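Local atomic coordinates of dopamine N-acetyltransferase-like Protein (Tribolium castaneum, PDB entry 6V3T), a protein that probably transfers acyl groups from acyl-CoA thioesters to arylalkylamines such as serotonin, releasing an N-acylated amine and free coenzyme A. Residues 1-15 with 48-62. Sequence-based numbering, arbitrary orientation.
Sequences MEYGPIPSSKFTDVI and LQTLEDGLSIMAVES
I6 is the bump that fills the hollow between strand 57-60 and helix 41-52. Its CG1 lies 3.7 Å from M58 CB, and the two side chains cross obliquely. Its CD1 reaches on to L51 CD2, 4.0 Å away, and also covers S56 CB. With CG1 beside the backbone N (chi1 -55°) and the chain then extended, CG1 and CD1 come to lie between M58, S56 and L51. M58 answers from the strand. From CG outward it is stretched out, and M58 CE rests against the turn after strand 2-5, 3.5 Å from P5 O and close to P7 CD.

Behind this plug the two strands pair antiparallel. E2 and V60 form one hydrogen-bonded pair and G4 and M58 another, with V60 N to E2 O at 3.0 Å. Strand 2-5 is the edge strand of the mixed sheet of the GNAT acetyltransferase fold, and strand 57-60 is its inner neighbour. Y3 and A59 share the face that carries helix 138-152; G137, just before it, and K140, in its first turn, bind acetyl-CoA. The small A59 CB packs against the Y3 ring, 3.5 Å from Y3 CE1. I138, E141 and R145 of that helix also touch the Y3 side chain. On the other face the E2 side chain lies alongside V60.

Beyond I6 the chain turns into helix 11-19. The F11 and L51 side chains run past one another, antiparallel. F11 CE2 is 3.6 Å from L51 CB, while L51 CD2 stands over one ring face, off-centre. Replacing F11 with an alanine would probably open a gap beside L51 and weaken the hold between helix 11-19 and helix 41-52. One turn on, I15 CD1 meets L48 CD1 at 3.6 Å, the side chains crossing at about a right angle.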
loop_
_atom_site.group_PDB
_atom_site.type_symbol
_atom_site.label_atom_id
_atom_site.label_comp_id
_atom_site.label_asym_id
_atom_site.label_seq_id
_atom_site.Cartn_x
_atom_site.Cartn_y
_atom_site.Cartn_z
ATOM N N MET A 1 -20.388 3.980 10.835
ATOM C CA MET A 1 -18.950 3.887 10.398
ATOM C C MET A 1 -18.100 4.940 11.119
ATOM O O MET A 1 -18.292 6.133 10.826
ATOM C CB MET A 1 -18.836 4.105 8.887
ATOM C CG MET A 1 -19.047 2.846 8.090
ATOM S SD MET A 1 -17.703 1.665 8.345
ATOM C CE MET A 1 -18.471 0.501 9.457
ATOM N N GLU A 2 -17.175 4.516 11.987
ATOM C CA GLU A 2 -16.363 5.435 12.839
ATOM C C GLU A 2 -14.876 5.336 12.456
ATOM O O GLU A 2 -14.324 4.211 12.438
ATOM C CB GLU A 2 -16.615 5.167 14.329
ATOM C CG GLU A 2 -16.088 3.830 14.838
ATOM C CD GLU A 2 -16.420 3.542 16.294
ATOM O OE1 GLU A 2 -17.624 3.499 16.634
ATOM O OE2 GLU A 2 -15.472 3.377 17.090
ATOM N N TYR A 3 -14.259 6.493 12.192
ATOM C CA TYR A 3 -12.879 6.658 11.664
ATOM C C TYR A 3 -11.985 7.282 12.736
ATOM O O TYR A 3 -12.156 8.479 13.018
ATOM C CB TYR A 3 -12.901 7.543 10.413
ATOM C CG TYR A 3 -13.614 6.914 9.245
ATOM C CD1 TYR A 3 -13.050 5.863 8.542
ATOM C CD2 TYR A 3 -14.867 7.336 8.856
ATOM C CE1 TYR A 3 -13.701 5.268 7.475
ATOM C CE2 TYR A 3 -15.529 6.756 7.786
ATOM C CZ TYR A 3 -14.949 5.713 7.094
ATOM O OH TYR A 3 -15.594 5.120 6.049
ATOM N N GLY A 4 -11.044 6.511 13.285
ATOM C CA GLY A 4 -10.143 6.973 14.362
ATOM C C GLY A 4 -8.767 6.311 14.307
ATOM O O GLY A 4 -8.547 5.383 13.521
ATOM N N PRO A 5 -7.809 6.780 15.147
ATOM C CA PRO A 5 -6.484 6.164 15.265
ATOM C C PRO A 5 -6.522 4.674 15.625
ATOM O O PRO A 5 -7.581 4.183 15.955
ATOM C CB PRO A 5 -5.820 6.926 16.422
ATOM C CG PRO A 5 -6.538 8.262 16.462
ATOM C CD PRO A 5 -7.952 7.956 16.020
ATOM N N ILE A 6 -5.364 4.011 15.583
ATOM C CA ILE A 6 -5.202 2.567 15.933
ATOM C C ILE A 6 -4.335 2.441 17.183
ATOM O O ILE A 6 -3.117 2.595 17.104
ATOM C CB ILE A 6 -4.590 1.782 14.758
ATOM C CG1 ILE A 6 -5.406 1.955 13.476
ATOM C CG2 ILE A 6 -4.415 0.312 15.131
ATOM C CD1 ILE A 6 -4.851 1.197 12.291
ATOM N N PRO A 7 -4.912 2.116 18.366
ATOM C CA PRO A 7 -4.104 1.898 19.564
ATOM C C PRO A 7 -3.269 0.613 19.448
ATOM O O PRO A 7 -3.647 -0.286 18.707
ATOM C CB PRO A 7 -5.122 1.813 20.712
ATOM C CG PRO A 7 -6.442 1.457 20.045
ATOM C CD PRO A 7 -6.350 1.938 18.611
ATOM N N SER A 8 -2.151 0.573 20.175
ATOM C CA SER A 8 -1.193 -0.562 20.249
ATOM C C SER A 8 -1.938 -1.885 20.482
ATOM O O SER A 8 -1.486 -2.927 19.948
ATOM C CB SER A 8 -0.171 -0.296 21.323
ATOM O OG SER A 8 -0.542 0.844 22.086
ATOM N N SER A 9 -3.032 -1.836 21.249
ATOM C CA SER A 9 -3.874 -2.999 21.630
ATOM C C SER A 9 -4.384 -3.737 20.385
ATOM O O SER A 9 -4.340 -4.972 20.389
ATOM C CB SER A 9 -5.018 -2.565 22.504
ATOM O OG SER A 9 -5.892 -1.696 21.800
ATOM N N LYS A 10 -4.846 -3.010 19.361
ATOM C CA LYS A 10 -5.634 -3.573 18.227
ATOM C C LYS A 10 -4.730 -3.979 17.054
ATOM O O LYS A 10 -5.240 -4.002 15.922
ATOM C CB LYS A 10 -6.643 -2.547 17.694
ATOM C CG LYS A 10 -7.556 -1.893 18.721
ATOM C CD LYS A 10 -8.743 -2.711 19.145
ATOM C CE LYS A 10 -9.994 -2.465 18.336
ATOM N NZ LYS A 10 -11.166 -2.135 19.172
ATOM N N PHE A 11 -3.457 -4.309 17.279
ATOM C CA PHE A 11 -2.486 -4.539 16.175
ATOM C C PHE A 11 -2.693 -5.935 15.565
ATOM O O PHE A 11 -2.623 -6.049 14.332
ATOM C CB PHE A 11 -1.053 -4.282 16.649
ATOM C CG PHE A 11 -0.617 -2.837 16.585
ATOM C CD1 PHE A 11 -1.517 -1.803 16.818
ATOM C CD2 PHE A 11 0.702 -2.505 16.312
ATOM C CE1 PHE A 11 -1.105 -0.480 16.766
ATOM C CE2 PHE A 11 1.111 -1.181 16.265
ATOM C CZ PHE A 11 0.207 -0.170 16.493
ATOM N N THR A 12 -2.954 -6.964 16.377
ATOM C CA THR A 12 -3.191 -8.357 15.893
ATOM C C THR A 12 -4.645 -8.500 15.427
ATOM O O THR A 12 -4.910 -9.396 14.586
ATOM C CB THR A 12 -2.836 -9.414 16.946
ATOM O OG1 THR A 12 -1.512 -9.153 17.412
ATOM C CG2 THR A 12 -2.910 -10.828 16.403
ATOM N N ASP A 13 -5.552 -7.681 15.972
ATOM C CA ASP A 13 -6.868 -7.383 15.346
ATOM C C ASP A 13 -6.605 -7.114 13.862
ATOM O O ASP A 13 -7.089 -7.899 13.005
ATOM C CB ASP A 13 -7.560 -6.186 16.012
ATOM C CG ASP A 13 -8.686 -6.544 16.969
ATOM O OD1 ASP A 13 -8.809 -7.740 17.303
ATOM O OD2 ASP A 13 -9.439 -5.618 17.374
ATOM N N VAL A 14 -5.803 -6.077 13.598
ATOM C CA VAL A 14 -5.476 -5.558 12.238
ATOM C C VAL A 14 -4.818 -6.664 11.414
ATOM O O VAL A 14 -5.199 -6.828 10.252
ATOM C CB VAL A 14 -4.567 -4.317 12.305
ATOM C CG1 VAL A 14 -4.008 -3.952 10.939
ATOM C CG2 VAL A 14 -5.284 -3.126 12.919
ATOM N N ILE A 15 -3.843 -7.373 11.977
ATOM C CA ILE A 15 -3.113 -8.440 11.238
ATOM C C ILE A 15 -4.128 -9.512 10.827
ATOM O O ILE A 15 -4.134 -9.901 9.646
ATOM C CB ILE A 15 -1.949 -9.014 12.067
ATOM C CG1 ILE A 15 -0.902 -7.947 12.390
ATOM C CG2 ILE A 15 -1.330 -10.209 11.360
ATOM C CD1 ILE A 15 -0.213 -7.362 11.174
ATOM N N LEU A 48 3.899 -4.102 10.738
ATOM C CA LEU A 48 4.065 -3.882 12.201
ATOM C C LEU A 48 4.874 -2.606 12.449
ATOM O O LEU A 48 4.541 -1.883 13.413
ATOM C CB LEU A 48 4.754 -5.102 12.822
ATOM C CG LEU A 48 3.880 -6.016 13.691
ATOM C CD1 LEU A 48 2.434 -6.062 13.210
ATOM C CD2 LEU A 48 4.462 -7.425 13.750
ATOM N N GLN A 49 5.893 -2.352 11.617
ATOM C CA GLN A 49 6.794 -1.168 11.714
ATOM C C GLN A 49 6.073 0.087 11.205
ATOM O O GLN A 49 6.182 1.142 11.866
ATOM C CB GLN A 49 8.079 -1.395 10.921
ATOM C CG GLN A 49 8.923 -2.541 11.452
ATOM C CD GLN A 49 10.220 -2.664 10.698
ATOM O OE1 GLN A 49 10.400 -2.068 9.636
ATOM N NE2 GLN A 49 11.140 -3.440 11.249
ATOM N N THR A 50 5.382 -0.022 10.066
ATOM C CA THR A 50 4.543 1.055 9.479
ATOM C C THR A 50 3.524 1.496 10.532
ATOM O O THR A 50 3.307 2.715 10.686
ATOM C CB THR A 50 3.856 0.593 8.184
ATOM O OG1 THR A 50 4.852 0.151 7.263
ATOM C CG2 THR A 50 3.037 1.683 7.525
ATOM N N LEU A 51 2.924 0.532 11.226
ATOM C CA LEU A 51 1.920 0.787 12.289
ATOM C C LEU A 51 2.565 1.560 13.444
ATOM O O LEU A 51 1.856 2.377 14.063
ATOM C CB LEU A 51 1.334 -0.546 12.758
ATOM C CG LEU A 51 0.151 -1.037 11.922
ATOM C CD1 LEU A 51 0.042 -2.551 11.950
ATOM C CD2 LEU A 51 -1.146 -0.392 12.393
ATOM N N GLU A 52 3.859 1.344 13.698
ATOM C CA GLU A 52 4.566 1.947 14.856
ATOM C C GLU A 52 5.016 3.374 14.535
ATOM O O GLU A 52 5.408 4.069 15.477
ATOM C CB GLU A 52 5.684 1.023 15.338
ATOM C CG GLU A 52 5.234 0.263 16.567
ATOM C CD GLU A 52 5.744 -1.138 16.819
ATOM O OE1 GLU A 52 6.922 -1.412 16.533
ATOM O OE2 GLU A 52 4.952 -1.939 17.355
ATOM N N ASP A 53 4.911 3.812 13.279
ATOM C CA ASP A 53 5.029 5.248 12.897
ATOM C C ASP A 53 3.827 6.005 13.481
ATOM O O ASP A 53 3.939 7.235 13.714
ATOM C CB ASP A 53 5.132 5.424 11.378
ATOM C CG ASP A 53 6.501 5.105 10.793
ATOM O OD1 ASP A 53 7.141 4.125 11.254
ATOM O OD2 ASP A 53 6.921 5.839 9.876
ATOM N N GLY A 54 2.717 5.285 13.679
ATOM C CA GLY A 54 1.492 5.755 14.352
ATOM C C GLY A 54 0.781 6.847 13.578
ATOM O O GLY A 54 0.401 7.840 14.202
ATOM N N LEU A 55 0.596 6.675 12.269
ATOM C CA LEU A 55 -0.139 7.641 11.405
ATOM C C LEU A 55 -1.341 6.950 10.775
ATOM O O LEU A 55 -2.064 7.613 10.011
ATOM C CB LEU A 55 0.801 8.158 10.317
ATOM C CG LEU A 55 1.986 8.975 10.809
ATOM C CD1 LEU A 55 2.923 9.288 9.657
ATOM C CD2 LEU A 55 1.515 10.250 11.480
ATOM N N SER A 56 -1.541 5.679 11.121
ATOM C CA SER A 56 -2.403 4.709 10.403
ATOM C C SER A 56 -3.848 4.782 10.926
ATOM O O SER A 56 -4.046 4.741 12.147
ATOM C CB SER A 56 -1.799 3.345 10.548
ATOM O OG SER A 56 -0.374 3.438 10.581
ATOM N N ILE A 57 -4.826 4.899 10.028
ATOM C CA ILE A 57 -6.271 5.085 10.361
ATOM C C ILE A 57 -6.988 3.736 10.263
ATOM O O ILE A 57 -6.565 2.913 9.427
ATOM C CB ILE A 57 -6.907 6.134 9.428
ATOM C CG1 ILE A 57 -6.437 7.546 9.776
ATOM C CG2 ILE A 57 -8.424 6.037 9.440
ATOM C CD1 ILE A 57 -6.900 8.032 11.138
ATOM N N MET A 58 -8.035 3.528 11.078
ATOM C CA MET A 58 -8.953 2.361 10.961
ATOM C C MET A 58 -10.413 2.826 10.961
ATOM O O MET A 58 -10.718 3.880 11.575
ATOM C CB MET A 58 -8.737 1.330 12.076
ATOM C CG MET A 58 -9.160 1.788 13.450
ATOM S SD MET A 58 -9.090 0.426 14.640
ATOM C CE MET A 58 -9.499 1.316 16.142
ATOM N N ALA A 59 -11.256 2.054 10.265
ATOM C CA ALA A 59 -12.735 2.119 10.274
ATOM C C ALA A 59 -13.282 0.939 11.083
ATOM O O ALA A 59 -13.004 -0.218 10.700
ATOM C CB ALA A 59 -13.250 2.076 8.861
ATOM N N VAL A 60 -14.016 1.215 12.162
ATOM C CA VAL A 60 -14.703 0.172 12.977
ATOM C C VAL A 60 -16.198 0.267 12.679
ATOM O O VAL A 60 -16.682 1.401 12.439
ATOM C CB VAL A 60 -14.408 0.323 14.481
ATOM C CG1 VAL A 60 -14.993 -0.827 15.287
ATOM C CG2 VAL A 60 -12.919 0.448 14.753
ATOM N N GLU A 61 -16.883 -0.882 12.657
ATOM C CA GLU A 61 -18.353 -0.960 12.466
ATOM C C GLU A 61 -19.021 -0.392 13.713
ATOM O O GLU A 61 -18.861 -0.999 14.789
ATOM C CB GLU A 61 -18.821 -2.388 12.197
ATOM C CG GLU A 61 -20.034 -2.439 11.288
ATOM C CD GLU A 61 -21.354 -2.049 11.928
ATOM O OE1 GLU A 61 -22.105 -2.949 12.254
ATOM O OE2 GLU A 61 -21.633 -0.844 12.097
ATOM N N SER A 62 -19.701 0.750 13.569
ATOM C CA SER A 62 -20.388 1.453 14.680
ATOM C C SER A 62 -20.903 0.397 15.662
ATOM O O SER A 62 -20.369 0.339 16.798
ATOM C CB SER A 62 -21.505 2.350 14.190
ATOM O OG SER A 62 -21.569 2.357 12.776
#